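Long-range contacts in putative ribose 5-phosphate isomerase (Leishmania infantum, PDB 6FXW), which probably interconverts ribose 5-phosphate and ribulose 5-phosphate in the pentose phosphate pathway, as a type B isomerase of the LacAB/RpiB family: residues A[13-18]-A[113-118]; A[47-52]-A[76-81]; A[68-73]-A[108-113]. One frame throughout, in Å; residues are numbered along the deposited sequence. Where two conformers were deposited one is given.

Contact 1 of 3, residues A[13-18]-A[113-118]; sequences DHAAYA and IGVRTS. With SO4 (sulfate ion), chain B.
Segment 13-18 leaves strand 6-12 through a short 3-10 turn at 14-15, and 113-118 runs off the end of strand 110-114, the closest alpha carbons being A16 CA and V115 CA at 6.2 Å. D13 OD1 accepts A15 N from above the carboxylate plane, an Asx turn. V115 CG1 occupies the crowded position between its backbone N and carbonyl carbon (chi1 67°), which brings it 3.4 Å from A15 O and 3.9 Å from A15 CB. R116 is extended from CG to NE and passes A15, whose CB lies over one guanidinium face, offset toward the rim and 3.7 Å from R116 NH2. In the guanidinium plane, a water accepts from R116 NE and donates to A15 O, bridging the loops. A sulfate lies in plane at the NH1/NH2 edge: its O2 takes R116 NH2 at 3.0 Å and also H14 NE2 at 2.8 Å (N-H...O 160°), while its O3 takes R116 NH1. R140 and R144 of the third subunit also donate to this anion. Such a basic cradle, built from two loops at the C-terminal ends of parallel strands and a helix of the third subunit, is consistent with the substrate-phosphate site of RpiB enzymes.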
loop_
_atom_site.group_PDB
_atom_site.type_symbol
_atom_site.label_atom_id
_atom_site.label_comp_id
_atom_site.label_asym_id
_atom_site.label_seq_id
_atom_site.Cartn_x
_atom_site.Cartn_y
_atom_site.Cartn_z
ATOM N N ASP A 13 4.340 20.617 -4.464
ATOM C CA ASP A 13 3.778 21.692 -3.636
ATOM C C ASP A 13 4.541 21.720 -2.305
ATOM O O ASP A 13 5.578 21.051 -2.149
ATOM C CB ASP A 13 2.263 21.630 -3.536
ATOM C CG ASP A 13 1.729 20.450 -2.697
ATOM O OD1 ASP A 13 2.535 19.698 -2.130
ATOM O OD2 ASP A 13 0.513 20.395 -2.530
ATOM N N HIS A 14 4.010 22.403 -1.336
ATOM C CA HIS A 14 4.714 22.607 -0.082
ATOM C C HIS A 14 4.744 21.304 0.726
ATOM O O HIS A 14 5.537 21.166 1.642
ATOM C CB HIS A 14 4.019 23.647 0.759
ATOM C CG HIS A 14 2.588 23.428 0.876
ATOM N ND1 HIS A 14 1.700 23.743 -0.135
ATOM C CD2 HIS A 14 1.892 22.768 1.840
ATOM C CE1 HIS A 14 0.509 23.275 0.217
ATOM N NE2 HIS A 14 0.593 22.723 1.436
ATOM N N ALA A 15 3.878 20.355 0.398
ATOM C CA ALA A 15 3.906 19.100 1.197
ATOM C C ALA A 15 5.286 18.433 1.096
ATOM O O ALA A 15 5.748 17.751 2.053
ATOM C CB ALA A 15 2.875 18.170 0.720
ATOM N N ALA A 16 5.980 18.605 -0.036
ATOM C CA ALA A 16 7.237 17.986 -0.288
ATOM C C ALA A 16 8.409 18.936 -0.110
ATOM O O ALA A 16 9.540 18.601 -0.421
ATOM C CB ALA A 16 7.284 17.371 -1.669
ATOM N N TYR A 17 8.147 20.081 0.456
ATOM C CA TYR A 17 9.252 21.084 0.524
ATOM C C TYR A 17 10.357 20.590 1.425
ATOM O O TYR A 17 11.521 20.660 1.045
ATOM C CB TYR A 17 8.730 22.444 0.922
ATOM C CG TYR A 17 9.800 23.474 0.967
ATOM C CD1 TYR A 17 10.353 23.930 -0.196
ATOM C CD2 TYR A 17 10.154 24.032 2.152
ATOM C CE1 TYR A 17 11.346 24.905 -0.191
ATOM C CE2 TYR A 17 11.177 24.979 2.213
ATOM C CZ TYR A 17 11.731 25.415 1.021
ATOM O OH TYR A 17 12.713 26.427 0.975
ATOM N N ALA A 18 10.021 20.018 2.564
ATOM C CA ALA A 18 11.018 19.488 3.456
ATOM C C ALA A 18 11.886 18.403 2.863
ATOM O O ALA A 18 13.064 18.324 3.200
ATOM C CB ALA A 18 10.354 19.029 4.731
ATOM N N ILE A 113 3.301 11.098 -7.111
ATOM C CA ILE A 113 3.491 10.430 -5.815
ATOM C C ILE A 113 3.019 11.327 -4.651
ATOM O O ILE A 113 3.019 12.612 -4.734
ATOM C CB ILE A 113 4.918 10.001 -5.581
ATOM C CG1 ILE A 113 5.844 11.178 -5.748
ATOM C CG2 ILE A 113 5.254 8.899 -6.566
ATOM C CD1 ILE A 113 7.337 10.792 -5.406
ATOM N N GLY A 114 2.726 10.715 -3.487
ATOM C CA GLY A 114 2.364 11.406 -2.285
ATOM C C GLY A 114 3.376 11.255 -1.214
ATOM O O GLY A 114 3.756 10.110 -0.889
ATOM N N VAL A 115 3.864 12.346 -0.693
ATOM C CA VAL A 115 4.855 12.294 0.368
ATOM C C VAL A 115 4.220 12.124 1.742
ATOM O O VAL A 115 4.924 11.711 2.700
ATOM C CB VAL A 115 5.651 13.589 0.274
ATOM C CG1 VAL A 115 4.876 14.817 0.604
ATOM C CG2 VAL A 115 6.942 13.551 1.025
ATOM N N ARG A 116 2.904 12.342 1.906
ATOM C CA ARG A 116 2.240 12.098 3.179
ATOM C C ARG A 116 1.649 10.677 3.212
ATOM O O ARG A 116 1.200 10.227 4.300
ATOM C CB ARG A 116 1.135 13.107 3.445
ATOM C CG ARG A 116 1.666 14.510 3.548
ATOM C CD ARG A 116 0.503 15.467 3.672
ATOM N NE ARG A 116 1.020 16.844 3.733
ATOM C CZ ARG A 116 0.293 17.887 3.509
ATOM N NH1 ARG A 116 -0.932 17.769 3.023
ATOM N NH2 ARG A 116 0.845 19.074 3.688
ATOM N N THR A 117 1.734 9.923 2.100
ATOM C CA THR A 117 1.168 8.558 1.954
ATOM C C THR A 117 2.250 7.530 1.757
ATOM O O THR A 117 2.229 6.476 2.392
ATOM C CB THR A 117 0.131 8.501 0.849
ATOM O OG1 THR A 117 0.762 9.155 -0.275
ATOM C CG2 THR A 117 -1.126 9.264 1.174
ATOM N N SER A 118 3.285 7.801 0.967
ATOM C CA SER A 118 4.373 6.838 0.658
ATOM C C SER A 118 5.587 7.274 1.443
ATOM O O SER A 118 6.044 8.422 1.372
ATOM C CB SER A 118 4.705 6.873 -0.803
ATOM O OG SER A 118 3.598 6.429 -1.568
HETATM S S SO4 B . -2.542 21.387 3.156
HETATM O O1 SO4 B . -3.042 21.645 4.564
HETATM O O2 SO4 B . -1.082 21.298 3.167
HETATM O O3 SO4 B . -3.216 20.021 2.816
HETATM O O4 SO4 B . -3.001 22.499 2.374
HETATM O O HOH W 1 3.958 16.906 4.113
#

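Contact 2 of 3, residues A[47-52]-A[76-81]; sequences VDYPDY and IGMSIA
The first turn of helix 49-61 rests on the first turns of helix 76-83, with the alpha carbons of P50 and A81 5.5 Å apart and those of Y49 and M78 6.5 Å apart. The main bump is the Y49 side chain, and the hollow is the bare backbone at G77. Y49 CG stands between its backbone N and carbonyl carbon (chi1 61°), a crowded setting that throws the ring across at the neighbouring helix. Ring atom CE1 comes down to 3.2 Å from G77 CA, and CD1 lies 3.5 Å from G77 C. With no side chain on G77, the ring presses directly on main-chain atoms, a tight fit. P50 CD covers one face of the Y49 ring, toward its rim. At the far end of the ring the hydroxyl is hydrogen-bonded to N106 of the third subunit.

Both helices lie on one side of the parallel sheet, flanking in sequence the strand 67-72 that separates them, as in a doubly wound, Rossmann-like alpha/beta fold. M78 is the second bump. Its chain bends at chi2 (-59°) and reaches out alongside Y49, with SD 3.6 Å from Y49 O and CE 3.7 Å from Y49 CB. The same terminal methyl also approaches Y52 CB at 4.3 Å, so it sits between Y49 and Y52, which stand one turn apart on the opposing helix. Toward the sheet, M78 packs on L70, C72 and C112. One helical turn beyond G77, A81 presents only a methyl, and its CB meets P50 CA at 4.1 Å. D48, just ahead of helix 49-61, forms salt bridges with K147 and R144 of the third subunit, and D51, turned away from helix 76-83, with the same K147.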
loop_
_atom_site.group_PDB
_atom_site.type_symbol
_atom_site.label_atom_id
_atom_site.label_comp_id
_atom_site.label_asym_id
_atom_site.label_seq_id
_atom_site.Cartn_x
_atom_site.Cartn_y
_atom_site.Cartn_z
ATOM N N VAL A 47 1.550 26.702 -1.215
ATOM C CA VAL A 47 1.323 26.928 -2.569
ATOM C C VAL A 47 0.248 25.958 -3.108
ATOM O O VAL A 47 -0.183 25.091 -2.338
ATOM C CB VAL A 47 2.620 26.854 -3.368
ATOM C CG1 VAL A 47 3.695 27.842 -2.900
ATOM C CG2 VAL A 47 3.245 25.462 -3.250
ATOM N N ASP A 48 -0.120 26.145 -4.356
ATOM C CA ASP A 48 -1.198 25.356 -4.962
ATOM C C ASP A 48 -0.673 24.389 -5.990
ATOM O O ASP A 48 -0.154 24.750 -7.001
ATOM C CB ASP A 48 -2.197 26.320 -5.564
ATOM C CG ASP A 48 -2.895 27.168 -4.509
ATOM O OD1 ASP A 48 -3.058 26.783 -3.356
ATOM O OD2 ASP A 48 -3.256 28.318 -4.929
ATOM N N TYR A 49 -0.846 23.067 -5.740
ATOM C CA TYR A 49 -0.225 22.087 -6.560
ATOM C C TYR A 49 -0.529 22.232 -8.070
ATOM O O TYR A 49 0.328 21.896 -8.903
ATOM C CB TYR A 49 -0.606 20.644 -6.049
ATOM C CG TYR A 49 -2.072 20.337 -6.094
ATOM C CD1 TYR A 49 -2.754 19.856 -7.219
ATOM C CD2 TYR A 49 -2.821 20.454 -4.915
ATOM C CE1 TYR A 49 -4.077 19.603 -7.215
ATOM C CE2 TYR A 49 -4.189 20.190 -4.911
ATOM C CZ TYR A 49 -4.848 19.801 -6.072
ATOM O OH TYR A 49 -6.237 19.572 -6.071
ATOM N N PRO A 50 -1.762 22.648 -8.527
ATOM C CA PRO A 50 -1.918 22.749 -9.970
ATOM C C PRO A 50 -0.952 23.653 -10.671
ATOM O O PRO A 50 -0.601 23.392 -11.836
ATOM C CB PRO A 50 -3.357 23.256 -10.113
ATOM C CG PRO A 50 -4.046 22.814 -8.813
ATOM C CD PRO A 50 -2.992 23.010 -7.802
ATOM N N ASP A 51 -0.505 24.676 -9.970
ATOM C CA ASP A 51 0.443 25.569 -10.611
ATOM C C ASP A 51 1.791 24.884 -10.951
ATOM O O ASP A 51 2.410 25.199 -11.993
ATOM C CB ASP A 51 0.697 26.800 -9.769
ATOM C CG ASP A 51 -0.576 27.687 -9.534
ATOM O OD1 ASP A 51 -1.373 27.800 -10.499
ATOM O OD2 ASP A 51 -0.776 28.192 -8.402
ATOM N N TYR A 52 2.252 23.997 -10.072
ATOM C CA TYR A 52 3.476 23.274 -10.282
ATOM C C TYR A 52 3.316 22.074 -11.201
ATOM O O TYR A 52 4.219 21.789 -11.994
ATOM C CB TYR A 52 4.046 22.910 -8.889
ATOM C CG TYR A 52 4.434 24.193 -8.118
ATOM C CD1 TYR A 52 5.634 24.789 -8.316
ATOM C CD2 TYR A 52 3.523 24.827 -7.329
ATOM C CE1 TYR A 52 5.924 25.986 -7.696
ATOM C CE2 TYR A 52 3.808 26.038 -6.734
ATOM C CZ TYR A 52 4.996 26.595 -6.945
ATOM O OH TYR A 52 5.314 27.807 -6.367
ATOM N N ILE A 76 -2.629 12.707 -5.695
ATOM C CA ILE A 76 -3.908 12.629 -6.443
ATOM C C ILE A 76 -4.155 14.004 -7.165
ATOM O O ILE A 76 -4.498 14.009 -8.336
ATOM C CB ILE A 76 -5.063 12.325 -5.494
ATOM C CG1 ILE A 76 -4.934 10.900 -4.919
ATOM C CG2 ILE A 76 -6.410 12.464 -6.218
ATOM C CD1 ILE A 76 -5.840 10.716 -3.728
ATOM N N GLY A 77 -3.963 15.096 -6.434
ATOM C CA GLY A 77 -4.169 16.380 -7.085
ATOM C C GLY A 77 -3.257 16.577 -8.284
ATOM O O GLY A 77 -3.638 17.072 -9.334
ATOM N N MET A 78 -1.988 16.216 -8.105
ATOM C CA MET A 78 -1.042 16.228 -9.210
ATOM C C MET A 78 -1.483 15.438 -10.378
ATOM O O MET A 78 -1.394 15.879 -11.560
ATOM C CB MET A 78 0.354 15.793 -8.725
ATOM C CG MET A 78 1.028 16.784 -7.786
ATOM S SD MET A 78 1.227 18.400 -8.563
ATOM C CE MET A 78 2.485 19.100 -7.501
ATOM N N SER A 79 -1.990 14.235 -10.138
ATOM C CA SER A 79 -2.485 13.354 -11.210
ATOM C C SER A 79 -3.635 13.995 -11.973
ATOM O O SER A 79 -3.642 13.971 -13.217
ATOM C CB SER A 79 -2.932 11.975 -10.690
ATOM O OG SER A 79 -3.821 11.260 -11.601
ATOM N N ILE A 80 -4.565 14.547 -11.227
ATOM C CA ILE A 80 -5.709 15.182 -11.890
ATOM C C ILE A 80 -5.266 16.385 -12.721
ATOM O O ILE A 80 -5.596 16.473 -13.899
ATOM C CB ILE A 80 -6.777 15.587 -10.866
ATOM C CG1 ILE A 80 -7.342 14.313 -10.167
ATOM C CG2 ILE A 80 -7.915 16.318 -11.560
ATOM C CD1 ILE A 80 -8.058 14.589 -8.898
ATOM N N ALA A 81 -4.534 17.278 -12.086
ATOM C CA ALA A 81 -4.136 18.511 -12.777
ATOM C C ALA A 81 -3.275 18.196 -14.017
ATOM O O ALA A 81 -3.471 18.764 -15.102
ATOM C CB ALA A 81 -3.366 19.359 -11.851
#

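Contact 3 of 3, residues A[68-73]-A[108-113]; sequences GILVCG and AHILCI. With SO4 (sulfate ion), chain C.
V71 and I113 point the same way side by side from adjacent parallel strands, as do I69 and L111, and these four lie on the same face of the sheet. I113 CG1 sits between its backbone N and carbonyl carbon (chi1 54°), which leans it toward the partner strand, 3.7 Å from V71 CG2. I69 CG1 touches L111 CD2 more loosely, at 4.1 Å. The other face carries L70, I110 and C112: L70 and I110 cross obliquely, CD1 of L70 reaching CG2 of I110 at 3.7 Å, while C112 SG lies 4.2 Å from L70 CB. Between the faces, five backbone hydrogen bonds join the strands, whose axes make 18°. L70 N meets L111 O at 2.8 Å, and I113 N meets L70 O at 2.9 Å, both nearly along the C=O axis; L111 N instead comes to G68 O from 32° above the carbonyl plane. Before the strand, H109 NE2 donates to a sulfate O2 at 2.8 Å, an anion also held by R89. The chemistry implies a core ladder: main-chain N-H and C=O groups between the strands are paired, while largely apolar side chains pack against helix 120-131 on the first face and 49-61 on the other.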
loop_
_atom_site.group_PDB
_atom_site.type_symbol
_atom_site.label_atom_id
_atom_site.label_comp_id
_atom_site.label_asym_id
_atom_site.label_seq_id
_atom_site.Cartn_x
_atom_site.Cartn_y
_atom_site.Cartn_z
ATOM N N GLY A 68 8.444 13.584 -16.127
ATOM C CA GLY A 68 8.221 14.397 -14.999
ATOM C C GLY A 68 7.909 13.594 -13.747
ATOM O O GLY A 68 7.449 12.427 -13.859
ATOM N N ILE A 69 8.177 14.177 -12.603
ATOM C CA ILE A 69 7.735 13.629 -11.308
ATOM C C ILE A 69 7.005 14.733 -10.611
ATOM O O ILE A 69 7.582 15.814 -10.437
ATOM C CB ILE A 69 8.947 13.132 -10.522
ATOM C CG1 ILE A 69 9.686 12.034 -11.311
ATOM C CG2 ILE A 69 8.484 12.605 -9.200
ATOM C CD1 ILE A 69 10.992 11.566 -10.641
ATOM N N LEU A 70 5.794 14.508 -10.109
ATOM C CA LEU A 70 5.007 15.469 -9.402
ATOM C C LEU A 70 4.660 14.917 -8.012
ATOM O O LEU A 70 4.242 13.776 -7.903
ATOM C CB LEU A 70 3.740 15.816 -10.154
ATOM C CG LEU A 70 3.942 16.635 -11.419
ATOM C CD1 LEU A 70 2.634 16.773 -12.171
ATOM C CD2 LEU A 70 4.469 17.993 -11.046
ATOM N N VAL A 71 4.877 15.726 -6.996
ATOM C CA VAL A 71 4.756 15.308 -5.582
ATOM C C VAL A 71 3.807 16.273 -4.874
ATOM O O VAL A 71 4.006 17.504 -4.862
ATOM C CB VAL A 71 6.100 15.266 -4.907
ATOM C CG1 VAL A 71 5.945 14.549 -3.568
ATOM C CG2 VAL A 71 7.192 14.677 -5.705
ATOM N N CYS A 72 2.753 15.741 -4.270
ATOM C CA CYS A 72 1.842 16.493 -3.362
ATOM C C CYS A 72 1.645 15.648 -2.121
ATOM O O CYS A 72 2.348 14.632 -1.934
ATOM C CB CYS A 72 0.574 17.053 -3.996
ATOM S SG CYS A 72 -0.562 15.819 -4.572
ATOM N N GLY A 73 0.657 15.975 -1.302
ATOM C CA GLY A 73 0.470 15.154 -0.141
ATOM C C GLY A 73 0.142 13.694 -0.480
ATOM O O GLY A 73 0.660 12.766 0.175
ATOM N N ALA A 108 3.277 6.326 -19.356
ATOM C CA ALA A 108 3.038 7.622 -18.737
ATOM C C ALA A 108 4.250 8.542 -18.835
ATOM O O ALA A 108 5.416 8.082 -18.729
ATOM C CB ALA A 108 2.725 7.488 -17.243
ATOM N N HIS A 109 3.997 9.789 -19.096
ATOM C CA HIS A 109 5.032 10.828 -19.057
ATOM C C HIS A 109 5.420 11.281 -17.712
ATOM O O HIS A 109 6.564 11.716 -17.506
ATOM C CB HIS A 109 4.574 12.103 -19.805
ATOM C CG HIS A 109 4.095 11.874 -21.193
ATOM N ND1 HIS A 109 2.758 11.569 -21.453
ATOM C CD2 HIS A 109 4.737 11.871 -22.412
ATOM C CE1 HIS A 109 2.610 11.400 -22.774
ATOM N NE2 HIS A 109 3.790 11.566 -23.388
ATOM N N ILE A 110 4.468 11.234 -16.770
ATOM C CA ILE A 110 4.633 11.854 -15.421
ATOM C C ILE A 110 4.266 10.841 -14.368
ATOM O O ILE A 110 3.230 10.161 -14.493
ATOM C CB ILE A 110 3.812 13.147 -15.272
ATOM C CG1 ILE A 110 4.289 14.236 -16.304
ATOM C CG2 ILE A 110 3.920 13.681 -13.829
ATOM C CD1 ILE A 110 3.568 15.519 -16.211
ATOM N N LEU A 111 5.125 10.735 -13.391
ATOM C CA LEU A 111 4.929 9.949 -12.190
ATOM C C LEU A 111 4.351 10.913 -11.154
ATOM O O LEU A 111 4.997 11.937 -10.833
ATOM C CB LEU A 111 6.234 9.422 -11.735
ATOM C CG LEU A 111 6.350 8.883 -10.303
ATOM C CD1 LEU A 111 5.406 7.655 -10.111
ATOM C CD2 LEU A 111 7.804 8.587 -9.999
ATOM N N CYS A 112 3.230 10.554 -10.498
ATOM C CA CYS A 112 2.649 11.331 -9.416
ATOM C C CYS A 112 2.722 10.514 -8.124
ATOM O O CYS A 112 2.355 9.363 -8.124
ATOM C CB CYS A 112 1.228 11.669 -9.729
ATOM S SG CYS A 112 1.043 12.707 -11.196
ATOM N N ILE A 113 3.301 11.098 -7.111
ATOM C CA ILE A 113 3.491 10.430 -5.815
ATOM C C ILE A 113 3.019 11.327 -4.651
ATOM O O ILE A 113 3.019 12.612 -4.734
ATOM C CB ILE A 113 4.918 10.001 -5.581
ATOM C CG1 ILE A 113 5.844 11.178 -5.748
ATOM C CG2 ILE A 113 5.254 8.899 -6.566
ATOM C CD1 ILE A 113 7.337 10.792 -5.406
HETATM S S SO4 C . 3.225 10.233 -26.682
HETATM O O1 SO4 C . 3.833 9.028 -26.024
HETATM O O2 SO4 C . 3.959 11.472 -26.170
HETATM O O3 SO4 C . 3.446 10.075 -28.166
HETATM O O4 SO4 C . 1.748 10.370 -26.538
#

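Strand 110-114 joins contacts 1 and 3: I113 belongs to both, and the pairing with 68-73 probably continues into contact 1 through V115 N to C72 O (3.0 Å) and R116 N to G73 O (2.9 Å). Contact 2 backs onto this ladder, its centre about 9 Å from that of contact 3, with M78 CE 3.4 Å from V71 O and M78 CG 3.7 Å from C72 SG. It also adjoins contact 1, where D13 OD2 is 3.7 Å from Y49 CB. All three meet around C72, whose CA is 9.3 Å from the S atom of the sulfate held by H14 and R116, a site consistent with the substrate pocket. The H109 sulfate lies far off.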